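Local structure of DNA-damage inducible protein DDI1-like protein (Leishmania major, 5YQ8) at residues 61-66 against 79-84; 70-75 against 114-119. The protein probably acts as an aspartic protease that cuts peptide bonds, through the retroviral protease-like domain described here, one part of a longer protein of the DDI1 family. One frame throughout, in Å; residues are numbered along the deposited sequence.

Contact 1 of 2, residues 61-66 against 79-84; sequences CGRIHM and AFYVIE
The carbonyl oxygen of V82 receives two backbone N-H groups from across the contact: C61 N, whose modelled 2.5 Å to V82 O is doubtfully short, and G62 N, weakly, at 3.3 Å from the same oxygen. C61 and G62 thus face V82 together in a classic beta bulge. G62 has backbone angles at which any side chain would collide with the C61 carbonyl oxygen, so glycine suits the place. V82 N returns a bond to G62 O at 2.8 Å, and past this pair regular antiparallel pairing runs on, with I64 N to F80 O at 2.7 Å, nearly straight (171° at the hydrogen). This is one end of the long beta hairpin of strands 62-71 and 74-83 in the retropepsin fold. On its buried face I64 lies beside F80, pointing the same way, with CD1 3.5 Å from F80 CE1; V82 CG2 meets the same methyl, and L40 and M30 extend this apolar packing. On the other face R63 CG stands anti to the backbone N (chi1 -169°), and its extended chain brings CD to 3.5 Å from Y81 CE1. The guanidinium is turned 71° from the tyrosine ring, with A79 CB over one face. R63 NH1 donates in plane to H65 ND1 at 3.0 Å, and H65 NE2 bonds D45 in turn.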
loop_
_atom_site.group_PDB
_atom_site.type_symbol
_atom_site.label_atom_id
_atom_site.label_comp_id
_atom_site.label_asym_id
_atom_site.label_seq_id
_atom_site.Cartn_x
_atom_site.Cartn_y
_atom_site.Cartn_z
ATOM N N CYS A 61 4.473 19.601 9.149
ATOM C CA CYS A 61 5.468 20.634 9.344
ATOM C C CYS A 61 5.798 21.339 8.055
ATOM O O CYS A 61 6.453 22.328 8.112
ATOM C CB CYS A 61 6.791 20.058 9.847
ATOM S SG CYS A 61 6.770 19.376 11.477
ATOM N N GLY A 62 5.432 20.810 6.888
ATOM C CA GLY A 62 5.701 21.455 5.612
ATOM C C GLY A 62 5.785 20.401 4.525
ATOM O O GLY A 62 5.379 19.249 4.746
ATOM N N ARG A 63 6.271 20.826 3.354
ATOM C CA ARG A 63 6.462 19.953 2.227
ATOM C C ARG A 63 7.822 20.155 1.614
ATOM O O ARG A 63 8.184 21.290 1.395
ATOM C CB ARG A 63 5.395 20.221 1.191
ATOM C CG ARG A 63 5.326 19.192 0.051
ATOM C CD ARG A 63 4.243 19.532 -0.956
ATOM N NE ARG A 63 4.063 18.453 -1.930
ATOM C CZ ARG A 63 4.619 18.369 -3.149
ATOM N NH1 ARG A 63 5.398 19.332 -3.656
ATOM N NH2 ARG A 63 4.372 17.290 -3.910
ATOM N N ILE A 64 8.548 19.077 1.293
ATOM C CA ILE A 64 9.883 19.175 0.682
ATOM C C ILE A 64 9.610 18.933 -0.787
ATOM O O ILE A 64 9.176 17.851 -1.207
ATOM C CB ILE A 64 10.830 18.164 1.297
ATOM C CG1 ILE A 64 11.397 18.694 2.599
ATOM C CG2 ILE A 64 12.018 17.875 0.420
ATOM C CD1 ILE A 64 12.310 17.774 3.375
ATOM N N HIS A 65 9.814 19.949 -1.606
ATOM C CA HIS A 65 9.328 19.870 -3.017
ATOM C C HIS A 65 10.250 19.063 -3.903
ATOM O O HIS A 65 9.843 18.520 -4.907
ATOM C CB HIS A 65 9.103 21.272 -3.604
ATOM C CG HIS A 65 8.162 22.092 -2.802
ATOM N ND1 HIS A 65 6.886 21.684 -2.512
ATOM C CD2 HIS A 65 8.320 23.293 -2.206
ATOM C CE1 HIS A 65 6.277 22.630 -1.812
ATOM N NE2 HIS A 65 7.134 23.608 -1.595
ATOM N N MET A 66 11.508 19.001 -3.509
ATOM C CA MET A 66 12.531 18.236 -4.220
ATOM C C MET A 66 13.718 18.054 -3.317
ATOM O O MET A 66 14.253 19.020 -2.819
ATOM C CB MET A 66 12.992 18.890 -5.520
ATOM C CG MET A 66 13.939 18.004 -6.325
ATOM S SD MET A 66 15.607 18.292 -5.831
ATOM C CE MET A 66 16.510 17.311 -6.954
ATOM N N ALA A 79 9.470 14.301 -3.567
ATOM C CA ALA A 79 8.715 15.373 -2.880
ATOM C C ALA A 79 7.833 14.678 -1.867
ATOM O O ALA A 79 7.202 13.622 -2.179
ATOM C CB ALA A 79 7.842 16.146 -3.814
ATOM N N PHE A 80 7.847 15.225 -0.651
ATOM C CA PHE A 80 7.040 14.688 0.408
ATOM C C PHE A 80 6.722 15.671 1.504
ATOM O O PHE A 80 7.350 16.710 1.590
ATOM C CB PHE A 80 7.730 13.504 1.018
ATOM C CG PHE A 80 9.157 13.712 1.257
ATOM C CD1 PHE A 80 9.575 14.560 2.227
ATOM C CD2 PHE A 80 10.065 13.061 0.470
ATOM C CE1 PHE A 80 10.908 14.749 2.403
ATOM C CE2 PHE A 80 11.365 13.256 0.597
ATOM C CZ PHE A 80 11.796 14.096 1.576
ATOM N N TYR A 81 5.683 15.381 2.265
ATOM C CA TYR A 81 5.346 16.179 3.423
ATOM C C TYR A 81 6.222 15.805 4.585
ATOM O O TYR A 81 6.728 14.722 4.662
ATOM C CB TYR A 81 3.881 15.978 3.777
ATOM C CG TYR A 81 2.940 16.463 2.720
ATOM C CD1 TYR A 81 2.876 17.825 2.395
ATOM C CD2 TYR A 81 2.083 15.607 2.063
ATOM C CE1 TYR A 81 2.006 18.317 1.451
ATOM C CE2 TYR A 81 1.158 16.115 1.146
ATOM C CZ TYR A 81 1.156 17.475 0.827
ATOM O OH TYR A 81 0.349 18.071 -0.111
ATOM N N VAL A 82 6.385 16.732 5.510
ATOM C CA VAL A 82 7.131 16.486 6.720
ATOM C C VAL A 82 6.166 16.632 7.892
ATOM O O VAL A 82 5.469 17.666 7.983
ATOM C CB VAL A 82 8.362 17.404 6.866
ATOM C CG1 VAL A 82 9.053 17.133 8.172
ATOM C CG2 VAL A 82 9.363 17.168 5.729
ATOM N N ILE A 83 6.109 15.596 8.738
ATOM C CA ILE A 83 5.195 15.538 9.859
ATOM C C ILE A 83 5.948 15.085 11.112
ATOM O O ILE A 83 6.617 14.060 11.076
ATOM C CB ILE A 83 4.025 14.582 9.522
ATOM C CG1 ILE A 83 3.210 15.138 8.350
ATOM C CG2 ILE A 83 3.135 14.395 10.733
ATOM C CD1 ILE A 83 1.807 14.607 8.135
ATOM N N GLU A 84 5.808 15.806 12.223
ATOM C CA GLU A 84 6.728 15.632 13.364
ATOM C C GLU A 84 6.826 14.188 13.934
ATOM O O GLU A 84 7.899 13.554 13.841
ATOM C CB GLU A 84 6.464 16.656 14.501
ATOM C CG GLU A 84 7.395 16.421 15.725
ATOM C CD GLU A 84 6.983 17.194 16.963
ATOM O OE1 GLU A 84 7.777 18.038 17.472
ATOM O OE2 GLU A 84 5.858 16.907 17.456
#

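Contact 2 of 2, residues 70-75 against 114-119; sequences NLAGMY and DNINVP
A72 CB presses against V118, its methyl 3.4 Å from V118 CG2, closer than carbons usually approach. The same methyl of V118 also lies tight against A72 CA, so the valine branch fits closely over one flank of the alanine. With V118 CG1 anti to the backbone N (chi1 -169°), CG2 stands anti to the carbonyl carbon, and it is this branch that meets the turn. I116, two residues earlier on strand 116-119, adds a second methyl: I116 CG2 is 3.6 Å from A72 CB and 3.2 Å from A72 O. A small side chain suits A72, since a branched strand residue closes in from each of two positions. A72 and G73 form the corner of a type I' turn from L71 to M74, the tight two-residue loop of a beta hairpin; both have positive phi, a conformation that glycine adopts readily at G73. The turn is pinned at both strands by L71 N to M74 O at 2.8 Å and by M74 N to L71 O. At the end of the turn M74 crosses D114 at about a right angle, with SD 3.7 Å from D114 CB; the bend at chi3 (-65°) keeps CE near the same carbon. L71 CD1 makes a looser touch on V118 CG2 at 4.2 Å, while L71 itself is buried among V8, C10, L111 and I113. Apolar carbons and a thioether sulphur do most of the touching, which implies that the hairpin tip rests on residues 114-118 by van der Waals contact, while hydrogen bonds fix the turn from within.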
loop_
_atom_site.group_PDB
_atom_site.type_symbol
_atom_site.label_atom_id
_atom_site.label_comp_id
_atom_site.label_asym_id
_atom_site.label_seq_id
_atom_site.Cartn_x
_atom_site.Cartn_y
_atom_site.Cartn_z
ATOM N N ASN A 70 18.806 8.546 -3.062
ATOM C CA ASN A 70 19.572 7.565 -3.793
ATOM C C ASN A 70 18.915 6.222 -3.615
ATOM O O ASN A 70 19.162 5.467 -2.644
ATOM C CB ASN A 70 21.038 7.550 -3.352
ATOM C CG ASN A 70 21.834 6.456 -4.032
ATOM O OD1 ASN A 70 21.693 5.266 -3.671
ATOM N ND2 ASN A 70 22.577 6.814 -5.104
ATOM N N LEU A 71 18.051 5.896 -4.566
ATOM C CA LEU A 71 17.246 4.672 -4.495
ATOM C C LEU A 71 17.614 3.854 -5.710
ATOM O O LEU A 71 17.661 4.375 -6.859
ATOM C CB LEU A 71 15.760 5.032 -4.422
ATOM C CG LEU A 71 14.828 3.829 -4.296
ATOM C CD1 LEU A 71 15.204 2.904 -3.148
ATOM C CD2 LEU A 71 13.395 4.250 -4.111
ATOM N N ALA A 72 17.918 2.583 -5.461
ATOM C CA ALA A 72 18.356 1.632 -6.502
ATOM C C ALA A 72 19.626 2.050 -7.124
ATOM O O ALA A 72 19.789 1.825 -8.335
ATOM C CB ALA A 72 17.256 1.398 -7.578
ATOM N N GLY A 73 20.521 2.640 -6.321
ATOM C CA GLY A 73 21.735 3.265 -6.860
ATOM C C GLY A 73 21.564 4.437 -7.851
ATOM O O GLY A 73 22.511 4.853 -8.529
ATOM N N MET A 74 20.360 4.986 -7.954
ATOM C CA MET A 74 20.119 6.119 -8.820
ATOM C C MET A 74 19.692 7.255 -7.965
ATOM O O MET A 74 19.023 7.064 -6.964
ATOM C CB MET A 74 19.012 5.822 -9.820
ATOM C CG MET A 74 19.292 4.743 -10.829
ATOM S SD MET A 74 17.834 4.552 -11.891
ATOM C CE MET A 74 16.642 3.981 -10.738
ATOM N N TYR A 75 20.126 8.457 -8.327
ATOM C CA TYR A 75 19.539 9.702 -7.710
ATOM C C TYR A 75 18.159 9.993 -8.219
ATOM O O TYR A 75 18.021 10.233 -9.384
ATOM C CB TYR A 75 20.484 10.906 -7.917
ATOM C CG TYR A 75 21.621 10.830 -6.945
ATOM C CD1 TYR A 75 22.726 10.016 -7.208
ATOM C CD2 TYR A 75 21.572 11.485 -5.722
ATOM C CE1 TYR A 75 23.779 9.897 -6.318
ATOM C CE2 TYR A 75 22.619 11.352 -4.794
ATOM C CZ TYR A 75 23.725 10.563 -5.116
ATOM O OH TYR A 75 24.757 10.407 -4.212
ATOM N N ASP A 114 13.761 1.778 -13.289
ATOM C CA ASP A 114 14.669 1.704 -14.442
ATOM C C ASP A 114 15.069 0.250 -14.617
ATOM O O ASP A 114 14.233 -0.597 -14.544
ATOM C CB ASP A 114 15.816 2.752 -14.348
ATOM C CG ASP A 114 16.169 3.387 -15.719
ATOM O OD1 ASP A 114 15.513 3.041 -16.736
ATOM O OD2 ASP A 114 17.116 4.177 -15.784
ATOM N N ASN A 115 16.339 -0.028 -14.816
ATOM C CA ASN A 115 16.877 -1.401 -14.963
ATOM C C ASN A 115 17.407 -2.020 -13.602
ATOM O O ASN A 115 18.310 -2.836 -13.624
ATOM C CB ASN A 115 18.085 -1.439 -15.946
ATOM C CG ASN A 115 17.856 -0.677 -17.238
ATOM O OD1 ASN A 115 16.762 -0.684 -17.804
ATOM N ND2 ASN A 115 18.885 0.013 -17.707
ATOM N N ILE A 116 16.915 -1.563 -12.457
ATOM C CA ILE A 116 17.546 -1.877 -11.184
ATOM C C ILE A 116 16.440 -2.295 -10.215
ATOM O O ILE A 116 15.454 -1.577 -10.022
ATOM C CB ILE A 116 18.335 -0.657 -10.595
ATOM C CG1 ILE A 116 19.224 0.010 -11.648
ATOM C CG2 ILE A 116 19.155 -1.109 -9.422
ATOM C CD1 ILE A 116 20.278 -0.908 -12.305
ATOM N N ASN A 117 16.676 -3.402 -9.525
ATOM C CA ASN A 117 15.790 -3.970 -8.544
ATOM C C ASN A 117 16.399 -3.895 -7.151
ATOM O O ASN A 117 17.400 -4.499 -6.895
ATOM C CB ASN A 117 15.542 -5.436 -8.900
ATOM C CG ASN A 117 15.046 -5.606 -10.347
ATOM O OD1 ASN A 117 13.851 -5.596 -10.631
ATOM N ND2 ASN A 117 16.003 -5.759 -11.284
ATOM N N VAL A 118 15.766 -3.148 -6.247
ATOM C CA VAL A 118 16.132 -3.117 -4.841
ATOM C C VAL A 118 15.286 -4.193 -4.159
ATOM O O VAL A 118 14.080 -4.086 -4.138
ATOM C CB VAL A 118 15.765 -1.771 -4.180
ATOM C CG1 VAL A 118 16.373 -1.605 -2.809
ATOM C CG2 VAL A 118 16.310 -0.665 -4.990
ATOM N N PRO A 119 15.917 -5.165 -3.488
ATOM C CA PRO A 119 15.163 -6.170 -2.766
ATOM C C PRO A 119 14.625 -5.569 -1.463
ATOM O O PRO A 119 15.259 -4.707 -0.857
ATOM C CB PRO A 119 16.178 -7.272 -2.489
ATOM C CG PRO A 119 17.522 -6.690 -2.719
ATOM C CD PRO A 119 17.342 -5.259 -3.184
#

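In the fold
After the strands 7-12, 15-21 and 29-31 and the helix 32-37, the chain reaches residues 61-66 and begins the long hairpin. It turns at 70-75 and returns to 79-84, where contact 1 closes a loop of twelve residues. It then runs through strand 90-92, helix 94-99 and strands 103-105 and 110-113 before 114-119 meets the turn in contact 2, closing a loop of 38 residues. The two closures cross, because 70-75 lies inside the first loop and 79-84 inside the second. The centres of the two contacts are about 22 Å apart, on opposite sides of the chain's centre. Contact 1 joins two neighbouring strands of the mixed sheet; contact 2 brings the tip of that hairpin against the three-stranded sheet.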